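Local structure of uncharacterized protein (4FXT) at residues I43-A48 / Y53-F58; L64-N69 / E73-D78. The protein is of unknown function, but belongs to the DUF3823 family and probably pairs a transthyretin-like N-terminal domain with an E-set-like C-terminal domain. One frame throughout, in Å; residues are numbered along the deposited sequence.

Contact 1: I43-A48 / Y53-F58; sequences IPVYIA and YSVSLF
Val45 packs against both Tyr53 and Val55, its two methyls meeting chiefly different partners. With CG1 anti to the backbone N (chi1 179°), that branch comes obliquely to the phenol ring, near CG and CD1 of Tyr53; CG1 of Val45 lies 3.7 Å from CG of Tyr53. CG2 of Val45 meets CG1 of Val55 at 4.0 Å, the two side chains crossing at about a right angle. Valine suits this place, since branching at CB lets one short side chain offer a methyl to each partner. Across the segments no hydrogen bond forms, although the strands run roughly antiparallel, at 149°, with their axes 6.3 Å apart at the nearest. Each strand instead pairs within its own sheet: Ile43 bonds through its backbone to Leu32, whereas Tyr53, Val55 and Leu57 bond to Gly12, Leu10 and Ala8. The contact thus joins two sheets, consistent with a beta sandwich of the transthyretin-like kind. In Tyr53, CG sits between the backbone N and the carbonyl carbon (chi1 74°), a rotation that sets the ring beside CG1 of Val45; its hydroxyl hydrogen-bonds to the carbonyl of Gln90, so the ring can remain in apolar company while its polar end is satisfied. Farther along, CD1 of Ile43 reaches CD2 of Leu57 at 3.7 Å, and CG2 of Ile43 lies 4.1 Å from CG2 of Val55. Tyr62 touches the side chains of both Ile43 and Leu57.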
loop_
_atom_site.group_PDB
_atom_site.type_symbol
_atom_site.label_atom_id
_atom_site.label_comp_id
_atom_site.label_asym_id
_atom_site.label_seq_id
_atom_site.Cartn_x
_atom_site.Cartn_y
_atom_site.Cartn_z
ATOM N N ILE A 43 21.507 -1.828 -3.237
ATOM C CA ILE A 43 21.025 -0.565 -2.672
ATOM C C ILE A 43 19.549 -0.720 -2.297
ATOM O O ILE A 43 18.739 -1.024 -3.174
ATOM C CB ILE A 43 21.235 0.627 -3.647
ATOM C CG1 ILE A 43 22.697 0.759 -4.056
ATOM C CG2 ILE A 43 20.676 1.932 -3.060
ATOM C CD1 ILE A 43 22.996 1.808 -5.123
ATOM N N PRO A 44 19.156 -0.491 -1.029
ATOM C CA PRO A 44 17.712 -0.594 -0.693
ATOM C C PRO A 44 16.924 0.630 -1.191
ATOM O O PRO A 44 17.476 1.720 -1.295
ATOM C CB PRO A 44 17.703 -0.680 0.834
ATOM C CG PRO A 44 18.979 0.055 1.256
ATOM C CD PRO A 44 19.980 -0.092 0.138
ATOM N N VAL A 45 15.638 0.444 -1.488
ATOM C CA VAL A 45 14.736 1.467 -2.025
ATOM C C VAL A 45 13.411 1.354 -1.244
ATOM O O VAL A 45 12.474 0.627 -1.618
ATOM C CB VAL A 45 14.543 1.381 -3.568
ATOM C CG1 VAL A 45 13.585 2.457 -4.059
ATOM C CG2 VAL A 45 15.875 1.488 -4.314
ATOM N N TYR A 46 13.359 2.112 -0.151
ATOM C CA TYR A 46 12.299 2.095 0.822
ATOM C C TYR A 46 11.050 2.835 0.296
ATOM O O TYR A 46 11.077 4.020 -0.077
ATOM C CB TYR A 46 12.803 2.708 2.124
ATOM C CG TYR A 46 14.052 2.027 2.655
ATOM C CD1 TYR A 46 13.985 0.766 3.252
ATOM C CD2 TYR A 46 15.296 2.667 2.616
ATOM C CE1 TYR A 46 15.119 0.158 3.797
ATOM C CE2 TYR A 46 16.443 2.055 3.141
ATOM C CZ TYR A 46 16.344 0.804 3.739
ATOM O OH TYR A 46 17.444 0.159 4.248
ATOM N N ILE A 47 9.947 2.084 0.240
ATOM C CA ILE A 47 8.657 2.525 -0.290
ATOM C C ILE A 47 7.814 3.066 0.848
ATOM O O ILE A 47 7.610 2.365 1.860
ATOM C CB ILE A 47 7.949 1.339 -1.015
ATOM C CG1 ILE A 47 8.924 0.557 -1.941
ATOM C CG2 ILE A 47 6.644 1.769 -1.730
ATOM C CD1 ILE A 47 8.410 -0.748 -2.418
ATOM N N ALA A 48 7.311 4.313 0.647
ATOM C CA ALA A 48 6.424 5.053 1.530
ATOM C C ALA A 48 5.026 4.423 1.514
ATOM O O ALA A 48 4.728 3.606 0.626
ATOM C CB ALA A 48 6.369 6.522 1.111
ATOM N N TYR A 53 8.396 6.066 -3.838
ATOM C CA TYR A 53 9.752 5.907 -3.357
ATOM C C TYR A 53 10.658 7.026 -3.918
ATOM O O TYR A 53 10.335 7.651 -4.941
ATOM C CB TYR A 53 10.284 4.531 -3.751
ATOM C CG TYR A 53 10.619 4.427 -5.234
ATOM C CD1 TYR A 53 11.881 4.791 -5.714
ATOM C CD2 TYR A 53 9.669 3.982 -6.158
ATOM C CE1 TYR A 53 12.184 4.727 -7.068
ATOM C CE2 TYR A 53 9.965 3.914 -7.520
ATOM C CZ TYR A 53 11.222 4.299 -7.969
ATOM O OH TYR A 53 11.546 4.226 -9.300
ATOM N N SER A 54 11.806 7.251 -3.254
ATOM C CA SER A 54 12.880 8.193 -3.640
ATOM C C SER A 54 14.159 7.666 -3.099
ATOM O O SER A 54 14.155 7.140 -1.972
ATOM C CB SER A 54 12.629 9.618 -3.162
ATOM O OG SER A 54 12.726 9.707 -1.747
ATOM N N VAL A 55 15.237 7.739 -3.894
ATOM C CA VAL A 55 16.551 7.208 -3.522
ATOM C C VAL A 55 17.588 8.037 -4.253
ATOM O O VAL A 55 17.414 8.294 -5.445
ATOM C CB VAL A 55 16.666 5.666 -3.816
ATOM C CG1 VAL A 55 16.337 5.304 -5.276
ATOM C CG2 VAL A 55 18.012 5.089 -3.375
ATOM N N SER A 56 18.616 8.538 -3.534
ATOM C CA SER A 56 19.673 9.297 -4.210
ATOM C C SER A 56 20.740 8.301 -4.655
ATOM O O SER A 56 21.108 7.373 -3.914
ATOM C CB SER A 56 20.252 10.424 -3.358
ATOM O OG SER A 56 20.981 9.927 -2.251
ATOM N N LEU A 57 21.149 8.435 -5.913
ATOM C CA LEU A 57 22.103 7.550 -6.569
ATOM C C LEU A 57 23.102 8.289 -7.406
ATOM O O LEU A 57 22.822 9.402 -7.862
ATOM C CB LEU A 57 21.340 6.594 -7.505
ATOM C CG LEU A 57 20.244 5.717 -6.963
ATOM C CD1 LEU A 57 19.402 5.202 -8.081
ATOM C CD2 LEU A 57 20.785 4.598 -6.123
ATOM N N PHE A 58 24.225 7.639 -7.712
ATOM C CA PHE A 58 25.144 8.220 -8.667
ATOM C C PHE A 58 24.639 7.863 -10.045
ATOM O O PHE A 58 23.944 6.849 -10.186
ATOM C CB PHE A 58 26.597 7.771 -8.434
ATOM C CG PHE A 58 27.201 8.305 -7.164
ATOM C CD1 PHE A 58 27.612 9.635 -7.074
ATOM C CD2 PHE A 58 27.402 7.475 -6.069
ATOM C CE1 PHE A 58 28.156 10.143 -5.884
ATOM C CE2 PHE A 58 27.958 7.978 -4.883
ATOM C CZ PHE A 58 28.334 9.308 -4.801
#

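Contact 2: L64-N69 / E73-D78; sequences LVRMGN and ERPSND
Arg66 meets Asp78 through an arm extended from CG to NE, while Asp78 holds its CG anti to the backbone N (chi1 -175°), a setting that brings the carboxylate within bonding distance of the guanidinium. NH1 of Arg66 lies 3.1 Å from OD2 of Asp78. This salt bridge contains a weak, bent hydrogen bond, and the planes of the two groups are 37° apart rather than aligned. NH2 of Arg66 also donates to the carbonyl of Pro93. The length of arginine suits the place: its methylenes lie beside the loop, with CD of Arg66 4.2 Å from CD of Pro75, while its end reaches Asp78.

Arg74 takes a different shape: bends at chi2 and chi3 turn it along the end of strand 60-68. Its CB lies 3.6 Å from the carbonyl O of Arg66, and NH1 donates to the carbonyl O of Gly68 at 2.9 Å, with an N-H...O angle of 153° and the acceptor near the guanidinium plane. Glycine suits position 68, where phi is positive. Segment 73-78 lies back along the strand as part of the connection to strand 79-84. NH2 of Arg74 bonds to the hydroxyl of Tyr97 and weakly to the carbonyl of Lys187, consistent with a place near where the two family regions meet. Both arginines thus donate to neutral oxygens, and Arg66 adds a salt bridge that probably brings some electrostatic gain.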
loop_
_atom_site.group_PDB
_atom_site.type_symbol
_atom_site.label_atom_id
_atom_site.label_comp_id
_atom_site.label_asym_id
_atom_site.label_seq_id
_atom_site.Cartn_x
_atom_site.Cartn_y
_atom_site.Cartn_z
ATOM N N LEU A 64 16.698 -3.192 -11.102
ATOM C CA LEU A 64 15.791 -3.210 -9.948
ATOM C C LEU A 64 15.024 -4.510 -9.897
ATOM O O LEU A 64 14.508 -4.967 -10.923
ATOM C CB LEU A 64 14.799 -2.014 -9.981
ATOM C CG LEU A 64 13.824 -1.838 -8.796
ATOM C CD1 LEU A 64 13.486 -0.455 -8.590
ATOM C CD2 LEU A 64 12.567 -2.657 -8.980
ATOM N N VAL A 65 14.897 -5.078 -8.679
ATOM C CA VAL A 65 14.153 -6.315 -8.450
ATOM C C VAL A 65 13.188 -6.147 -7.313
ATOM O O VAL A 65 13.453 -5.407 -6.362
ATOM C CB VAL A 65 15.044 -7.553 -8.183
ATOM C CG1 VAL A 65 15.731 -8.030 -9.452
ATOM C CG2 VAL A 65 16.047 -7.316 -7.047
ATOM N N ARG A 66 12.066 -6.854 -7.415
ATOM C CA ARG A 66 11.025 -6.884 -6.388
ATOM C C ARG A 66 11.388 -7.982 -5.418
ATOM O O ARG A 66 11.739 -9.087 -5.833
ATOM C CB ARG A 66 9.625 -7.086 -7.012
ATOM C CG ARG A 66 9.223 -6.088 -8.095
ATOM C CD ARG A 66 8.025 -6.623 -8.844
ATOM N NE ARG A 66 7.758 -5.946 -10.119
ATOM C CZ ARG A 66 8.346 -6.243 -11.285
ATOM N NH1 ARG A 66 9.351 -7.116 -11.332
ATOM N NH2 ARG A 66 8.004 -5.594 -12.391
HETATM N N MSE A 67 11.349 -7.682 -4.133
HETATM C CA MSE A 67 11.686 -8.641 -3.072
HETATM C C MSE A 67 11.055 -8.186 -1.730
HETATM O O MSE A 67 10.191 -7.279 -1.698
HETATM C CB MSE A 67 13.227 -8.820 -2.944
HETATM C CG MSE A 67 14.017 -7.511 -3.087
HETATM SE SE MSE A 67 13.613 -6.058 -1.817
HETATM C CE MSE A 67 14.437 -6.888 -0.158
ATOM N N GLY A 68 11.515 -8.826 -0.657
ATOM C CA GLY A 68 11.087 -8.540 0.697
ATOM C C GLY A 68 9.724 -9.113 1.007
ATOM O O GLY A 68 9.380 -10.182 0.507
ATOM N N ASN A 69 8.934 -8.403 1.844
ATOM C CA ASN A 69 7.641 -8.882 2.305
ATOM C C ASN A 69 6.490 -8.128 1.660
ATOM O O ASN A 69 5.334 -8.347 2.060
ATOM C CB ASN A 69 7.567 -8.742 3.810
ATOM C CG ASN A 69 8.598 -9.560 4.534
ATOM O OD1 ASN A 69 8.711 -10.788 4.391
ATOM N ND2 ASN A 69 9.324 -8.890 5.387
ATOM N N GLU A 73 3.631 -9.822 -6.166
ATOM C CA GLU A 73 4.543 -10.819 -6.696
ATOM C C GLU A 73 5.954 -10.272 -6.722
ATOM O O GLU A 73 6.166 -9.127 -7.137
ATOM C CB GLU A 73 4.132 -11.288 -8.089
ATOM C CG GLU A 73 2.875 -12.127 -8.130
ATOM C CD GLU A 73 2.584 -12.746 -9.484
ATOM O OE1 GLU A 73 2.928 -12.134 -10.524
ATOM O OE2 GLU A 73 2.012 -13.859 -9.495
ATOM N N ARG A 74 6.901 -11.097 -6.258
ATOM C CA ARG A 74 8.315 -10.754 -6.151
ATOM C C ARG A 74 9.181 -11.774 -6.938
ATOM O O ARG A 74 9.895 -12.569 -6.314
ATOM C CB ARG A 74 8.716 -10.701 -4.657
ATOM C CG ARG A 74 8.052 -9.561 -3.878
ATOM C CD ARG A 74 7.730 -9.953 -2.449
ATOM N NE ARG A 74 6.612 -10.894 -2.394
ATOM C CZ ARG A 74 6.163 -11.481 -1.290
ATOM N NH1 ARG A 74 6.754 -11.261 -0.124
ATOM N NH2 ARG A 74 5.140 -12.324 -1.349
ATOM N N PRO A 75 9.159 -11.734 -8.306
ATOM C CA PRO A 75 10.001 -12.669 -9.074
ATOM C C PRO A 75 11.477 -12.270 -9.040
ATOM O O PRO A 75 11.820 -11.088 -9.192
ATOM C CB PRO A 75 9.443 -12.589 -10.492
ATOM C CG PRO A 75 8.733 -11.289 -10.570
ATOM C CD PRO A 75 8.388 -10.834 -9.197
ATOM N N SER A 76 12.340 -13.272 -8.808
ATOM C CA SER A 76 13.799 -13.151 -8.737
ATOM C C SER A 76 14.387 -12.847 -10.122
ATOM O O SER A 76 15.236 -11.972 -10.273
ATOM C CB SER A 76 14.407 -14.448 -8.188
ATOM O OG SER A 76 13.729 -15.001 -7.070
ATOM N N ASN A 77 13.918 -13.616 -11.126
ATOM C CA ASN A 77 14.273 -13.629 -12.551
ATOM C C ASN A 77 13.946 -12.294 -13.260
ATOM O O ASN A 77 14.703 -11.886 -14.143
ATOM C CB ASN A 77 13.496 -14.777 -13.245
ATOM C CG ASN A 77 11.985 -14.751 -13.002
ATOM O OD1 ASN A 77 11.217 -14.058 -13.683
ATOM N ND2 ASN A 77 11.528 -15.474 -11.993
ATOM N N ASP A 78 12.809 -11.646 -12.902
ATOM C CA ASP A 78 12.338 -10.412 -13.531
ATOM C C ASP A 78 13.048 -9.181 -12.907
ATOM O O ASP A 78 12.882 -8.882 -11.717
ATOM C CB ASP A 78 10.798 -10.289 -13.410
ATOM C CG ASP A 78 10.148 -9.111 -14.133
ATOM O OD1 ASP A 78 10.809 -8.508 -15.013
ATOM O OD2 ASP A 78 8.953 -8.835 -13.869
#

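Contacts 1 and 2 follow one another along the chain, contact 1 closing before contact 2 opens, and strand 52-58 is followed in the chain by strand 60-68. They share the antiparallel sheet 43-46, 28-33, 60-68, 79-84: contact 1 involves its outermost strand 43-46, whereas contact 2 involves strand 60-68 and the connection to the opposite edge strand. Their centres are 15 Å apart and their nearest atoms about 5 Å apart, without touching. Strand 28-33 lies between strands 43-46 and 60-68 in the sheet, and its Leu32 touches Val45 and Leu57 of contact 1 and Leu64 of contact 2. Contact 1 is mainly apolar and spans two sheets; contact 2 includes a salt bridge and lies at the surface.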